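Side-chain contacts in type I modular polyketide synthase (Streptomyces albus subsp. albus, PDB 6IYR), which probably transfers an extender unit from a malonyl-type coenzyme A thioester for module 8 of salinomycin polyketide assembly: residues 381-386 and 392-397; 385-390 and 416-421. All coordinates share one frame; numbering follows the deposited sequence.

Contact 1: 381-386 and 392-397; sequences DAVRTL and GAFVEA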
loop_
_atom_site.group_PDB
_atom_site.type_symbol
_atom_site.label_atom_id
_atom_site.label_comp_id
_atom_site.label_asym_id
_atom_site.label_seq_id
_atom_site.Cartn_x
_atom_site.Cartn_y
_atom_site.Cartn_z
ATOM N N ASP A 381 -3.939 -10.885 -11.943
ATOM C CA ASP A 381 -5.068 -11.766 -11.915
ATOM C C ASP A 381 -6.008 -11.413 -10.788
ATOM O O ASP A 381 -7.196 -11.366 -10.975
ATOM C CB ASP A 381 -4.534 -13.146 -11.639
ATOM C CG ASP A 381 -5.022 -14.135 -12.603
ATOM O OD1 ASP A 381 -4.189 -14.625 -13.381
ATOM O OD2 ASP A 381 -6.232 -14.420 -12.575
ATOM N N ALA A 382 -5.455 -11.149 -9.624
ATOM C CA ALA A 382 -6.248 -10.783 -8.487
ATOM C C ALA A 382 -6.967 -9.471 -8.735
ATOM O O ALA A 382 -8.135 -9.343 -8.451
ATOM C CB ALA A 382 -5.376 -10.670 -7.271
ATOM N N VAL A 383 -6.265 -8.507 -9.309
ATOM C CA VAL A 383 -6.866 -7.224 -9.581
ATOM C C VAL A 383 -8.022 -7.364 -10.563
ATOM O O VAL A 383 -9.064 -6.778 -10.372
ATOM C CB VAL A 383 -5.841 -6.197 -10.087
ATOM C CG1 VAL A 383 -6.545 -4.939 -10.550
ATOM C CG2 VAL A 383 -4.835 -5.874 -9.007
ATOM N N ARG A 384 -7.836 -8.180 -11.585
ATOM C CA ARG A 384 -8.867 -8.408 -12.571
ATOM C C ARG A 384 -10.083 -9.046 -11.915
ATOM O O ARG A 384 -11.192 -8.693 -12.210
ATOM C CB ARG A 384 -8.344 -9.259 -13.716
ATOM C CG ARG A 384 -7.518 -8.479 -14.720
ATOM C CD ARG A 384 -6.990 -9.354 -15.828
ATOM N NE ARG A 384 -6.197 -8.588 -16.774
ATOM C CZ ARG A 384 -6.691 -8.035 -17.866
ATOM N NH1 ARG A 384 -5.913 -7.350 -18.675
ATOM N NH2 ARG A 384 -7.968 -8.170 -18.147
ATOM N N THR A 385 -9.851 -9.982 -11.016
ATOM C CA THR A 385 -10.928 -10.621 -10.288
ATOM C C THR A 385 -11.739 -9.580 -9.514
ATOM O O THR A 385 -12.972 -9.570 -9.584
ATOM C CB THR A 385 -10.343 -11.650 -9.337
ATOM O OG1 THR A 385 -9.886 -12.738 -10.132
ATOM C CG2 THR A 385 -11.362 -12.173 -8.344
ATOM N N LEU A 386 -11.050 -8.660 -8.841
ATOM C CA LEU A 386 -11.741 -7.669 -8.019
ATOM C C LEU A 386 -12.501 -6.636 -8.847
ATOM O O LEU A 386 -13.631 -6.257 -8.527
ATOM C CB LEU A 386 -10.783 -6.999 -7.040
ATOM C CG LEU A 386 -10.219 -8.021 -6.069
ATOM C CD1 LEU A 386 -9.079 -7.491 -5.238
ATOM C CD2 LEU A 386 -11.294 -8.505 -5.125
ATOM N N GLY A 392 -14.222 -0.589 -6.708
ATOM C CA GLY A 392 -13.988 0.675 -7.413
ATOM C C GLY A 392 -12.751 1.405 -6.943
ATOM O O GLY A 392 -12.319 2.372 -7.567
ATOM N N ALA A 393 -12.234 1.015 -5.781
ATOM C CA ALA A 393 -11.093 1.708 -5.210
ATOM C C ALA A 393 -10.075 0.761 -4.603
ATOM O O ALA A 393 -10.428 -0.156 -3.868
ATOM C CB ALA A 393 -11.522 2.722 -4.164
ATOM N N PHE A 394 -8.814 1.007 -4.952
ATOM C CA PHE A 394 -7.686 0.287 -4.409
ATOM C C PHE A 394 -6.760 1.201 -3.643
ATOM O O PHE A 394 -6.215 2.177 -4.185
ATOM C CB PHE A 394 -6.907 -0.357 -5.562
ATOM C CG PHE A 394 -7.684 -1.407 -6.273
ATOM C CD1 PHE A 394 -8.620 -1.062 -7.206
ATOM C CD2 PHE A 394 -7.485 -2.757 -5.994
ATOM C CE1 PHE A 394 -9.391 -2.031 -7.827
ATOM C CE2 PHE A 394 -8.169 -3.726 -6.701
ATOM C CZ PHE A 394 -9.159 -3.369 -7.566
ATOM N N VAL A 395 -6.490 0.826 -2.416
ATOM C CA VAL A 395 -5.664 1.639 -1.533
ATOM C C VAL A 395 -4.433 0.863 -1.137
ATOM O O VAL A 395 -4.508 -0.145 -0.437
ATOM C CB VAL A 395 -6.438 2.078 -0.280
ATOM C CG1 VAL A 395 -5.552 2.721 0.752
ATOM C CG2 VAL A 395 -7.525 3.073 -0.661
ATOM N N GLU A 396 -3.267 1.403 -1.506
ATOM C CA GLU A 396 -2.017 0.775 -1.093
ATOM C C GLU A 396 -1.596 1.276 0.253
ATOM O O GLU A 396 -1.369 2.457 0.434
ATOM C CB GLU A 396 -0.923 0.989 -2.157
ATOM C CG GLU A 396 0.288 0.061 -2.023
ATOM C CD GLU A 396 1.347 0.366 -3.053
ATOM O OE1 GLU A 396 1.029 0.264 -4.250
ATOM O OE2 GLU A 396 2.465 0.748 -2.662
ATOM N N ALA A 397 -1.589 0.373 1.226
ATOM C CA ALA A 397 -1.215 0.676 2.580
ATOM C C ALA A 397 0.284 0.601 2.755
ATOM O O ALA A 397 0.754 -0.200 3.561
ATOM C CB ALA A 397 -1.839 -0.327 3.535
#
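Phe394 reaches out from its strand and sets the end of its ring against Leu386 and Val383 of helix 379-388. The ring atom CZ does most of the touching: it lies 4.0 Å from Leu386 CB and 4.3 Å from Val383 CG1, and both carbons come at the ring obliquely. A second touch on the leucine runs from Phe394 CE2 to Leu386 CD1, at 4.1 Å, so the ring meets both the root and one methyl of that side chain. The bond from CA to CB of Phe394 already points toward the helix, and with CG anti to the carbonyl carbon (chi1 -65°) the ring extends on to Leu386 and Val383.

Val383 and Leu386 are three residues apart, close to one helical turn, and so both meet the same ring. The turn is held by Leu386 N to Ala382 O, and beside it Asp381 O takes two donors from Thr385, N and OG1, which arrive from opposite faces of the carbonyl plane; the OG1 bond is 3.1 Å. Farther out, Val407 of helix 404-414 and Val129 of the neighbouring strand also touch Phe394, and Leu351 packs on Leu386.

No hydrogen bond joins the two segments. All three touching residues are buried, and between these two segments the helix meets the strand by apolar packing alone, consistent with dispersion and the exclusion of water.

Contact 2: 385-390 and 416-421; sequences TLLDRG and APAVTQ
Leu387 gives the most surface to this contact, and it spends its two touches on two alanines, Ala416 and Ala418. Its branch carbon CG sits 3.9 Å from Ala416 CB, while the methyl CD1 lies 4.0 Å from Ala418 CB. Both alanine CB atoms point toward the helix. The leucine's own CB does not aim at them; the end of the side chain comes nearer, with chi1 at -108° and chi2 at 15°, neither of them a staggered value. Leu387 is buried and the alanines are partly exposed, so the patch is apolar but not fully closed from solvent.

Just beyond Leu387 the helix stops in a Schellman motif. Gly390, at positive phi, is its C' residue: Gly390 N bonds to Leu387 O at 2.8 Å, and His391 N returns to Leu386 O. The chain then heads into strand 393-396, whose Phe394 also touches Leu387. On the other segment, Ala416 and Ala418 lie in the connection from helix 404-414 to strand 419-421, an outermost strand of the four-stranded parallel sheet, so Leu387 packs the last turn of helix 379-388 against the entrance to that strand.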
loop_
_atom_site.group_PDB
_atom_site.type_symbol
_atom_site.label_atom_id
_atom_site.label_comp_id
_atom_site.label_asym_id
_atom_site.label_seq_id
_atom_site.Cartn_x
_atom_site.Cartn_y
_atom_site.Cartn_z
ATOM N N THR A 385 -9.851 -9.982 -11.016
ATOM C CA THR A 385 -10.928 -10.621 -10.288
ATOM C C THR A 385 -11.739 -9.580 -9.514
ATOM O O THR A 385 -12.972 -9.570 -9.584
ATOM C CB THR A 385 -10.343 -11.650 -9.337
ATOM O OG1 THR A 385 -9.886 -12.738 -10.132
ATOM C CG2 THR A 385 -11.362 -12.173 -8.344
ATOM N N LEU A 386 -11.050 -8.660 -8.841
ATOM C CA LEU A 386 -11.741 -7.669 -8.019
ATOM C C LEU A 386 -12.501 -6.636 -8.847
ATOM O O LEU A 386 -13.631 -6.257 -8.527
ATOM C CB LEU A 386 -10.783 -6.999 -7.040
ATOM C CG LEU A 386 -10.219 -8.021 -6.069
ATOM C CD1 LEU A 386 -9.079 -7.491 -5.238
ATOM C CD2 LEU A 386 -11.294 -8.505 -5.125
ATOM N N LEU A 387 -11.914 -6.276 -9.966
ATOM C CA LEU A 387 -12.519 -5.353 -10.887
ATOM C C LEU A 387 -13.810 -5.955 -11.403
ATOM O O LEU A 387 -14.846 -5.294 -11.433
ATOM C CB LEU A 387 -11.571 -5.118 -12.044
ATOM C CG LEU A 387 -10.862 -3.771 -12.125
ATOM C CD1 LEU A 387 -10.871 -2.905 -10.872
ATOM C CD2 LEU A 387 -9.502 -3.931 -12.744
ATOM N N ASP A 388 -13.753 -7.220 -11.799
ATOM C CA ASP A 388 -14.947 -7.917 -12.275
ATOM C C ASP A 388 -16.043 -8.053 -11.220
ATOM O O ASP A 388 -17.207 -8.048 -11.532
ATOM C CB ASP A 388 -14.602 -9.296 -12.812
ATOM C CG ASP A 388 -15.364 -9.601 -14.071
ATOM O OD1 ASP A 388 -15.093 -8.929 -15.088
ATOM O OD2 ASP A 388 -16.388 -10.296 -13.989
ATOM N N ARG A 389 -15.659 -8.098 -9.963
ATOM C CA ARG A 389 -16.610 -8.053 -8.884
ATOM C C ARG A 389 -17.040 -6.639 -8.489
ATOM O O ARG A 389 -17.789 -6.474 -7.535
ATOM C CB ARG A 389 -16.067 -8.843 -7.696
ATOM C CG ARG A 389 -15.932 -10.328 -8.059
ATOM C CD ARG A 389 -15.041 -11.050 -7.092
ATOM N NE ARG A 389 -15.568 -11.019 -5.732
ATOM C CZ ARG A 389 -16.412 -11.932 -5.249
ATOM N NH1 ARG A 389 -16.790 -12.923 -6.029
ATOM N NH2 ARG A 389 -16.874 -11.873 -3.998
ATOM N N GLY A 390 -16.682 -5.631 -9.285
ATOM C CA GLY A 390 -17.198 -4.275 -9.056
ATOM C C GLY A 390 -16.502 -3.434 -8.007
ATOM O O GLY A 390 -17.005 -2.394 -7.633
ATOM N N ALA A 416 -12.201 -0.266 -16.574
ATOM C CA ALA A 416 -13.096 -0.161 -15.424
ATOM C C ALA A 416 -13.059 1.256 -14.871
ATOM O O ALA A 416 -12.064 1.959 -14.996
ATOM C CB ALA A 416 -12.684 -1.151 -14.348
ATOM N N PRO A 417 -14.158 1.696 -14.278
ATOM C CA PRO A 417 -14.143 2.933 -13.527
ATOM C C PRO A 417 -13.726 2.641 -12.098
ATOM O O PRO A 417 -14.536 2.162 -11.302
ATOM C CB PRO A 417 -15.604 3.341 -13.543
ATOM C CG PRO A 417 -16.343 2.035 -13.551
ATOM C CD PRO A 417 -15.405 0.959 -14.055
ATOM N N ALA A 418 -12.439 2.714 -11.862
ATOM C CA ALA A 418 -11.876 2.433 -10.569
ATOM C C ALA A 418 -10.636 3.266 -10.404
ATOM O O ALA A 418 -10.054 3.708 -11.370
ATOM C CB ALA A 418 -11.558 0.961 -10.440
ATOM N N VAL A 419 -10.234 3.474 -9.168
ATOM C CA VAL A 419 -9.062 4.272 -8.893
ATOM C C VAL A 419 -8.069 3.560 -7.980
ATOM O O VAL A 419 -8.432 2.671 -7.241
ATOM C CB VAL A 419 -9.445 5.622 -8.261
ATOM C CG1 VAL A 419 -10.291 6.429 -9.212
ATOM C CG2 VAL A 419 -10.189 5.413 -6.961
ATOM N N THR A 420 -6.809 3.955 -8.073
ATOM C CA THR A 420 -5.748 3.419 -7.253
ATOM C C THR A 420 -5.021 4.532 -6.575
ATOM O O THR A 420 -4.785 5.559 -7.176
ATOM C CB THR A 420 -4.624 2.779 -8.065
ATOM O OG1 THR A 420 -5.067 2.466 -9.378
ATOM C CG2 THR A 420 -4.102 1.577 -7.368
ATOM N N GLN A 421 -4.635 4.306 -5.336
ATOM C CA GLN A 421 -3.876 5.277 -4.611
ATOM C C GLN A 421 -3.037 4.681 -3.499
ATOM O O GLN A 421 -3.237 3.568 -3.087
ATOM C CB GLN A 421 -4.775 6.354 -4.064
ATOM C CG GLN A 421 -5.582 5.940 -2.878
ATOM C CD GLN A 421 -6.039 7.143 -2.130
ATOM O OE1 GLN A 421 -5.377 7.587 -1.218
ATOM N NE2 GLN A 421 -7.143 7.702 -2.541
#

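Both contacts start from helix 379-388; contact 1 reaches strand 393-396, contact 2 the loop leading into its neighbour 419-421, and their centres are about 6 Å apart. Contact 1 is the inner one: its touching residues are all buried, with an aromatic ring as the central piece. Contact 2 lies farther from the centre of the chain, about 16 Å against 11 Å, and joins a buried leucine to small, partly exposed alanines. Neither has a hydrogen bond between its own segments; polar ties run instead between the segments 392-397 and 416-421, probably through Glu396 N to Gln421 O and Gly392 O to Val419 N. Phe394 CE1 and Leu387 CD1, 3.5 Å apart, make the two patches continuous.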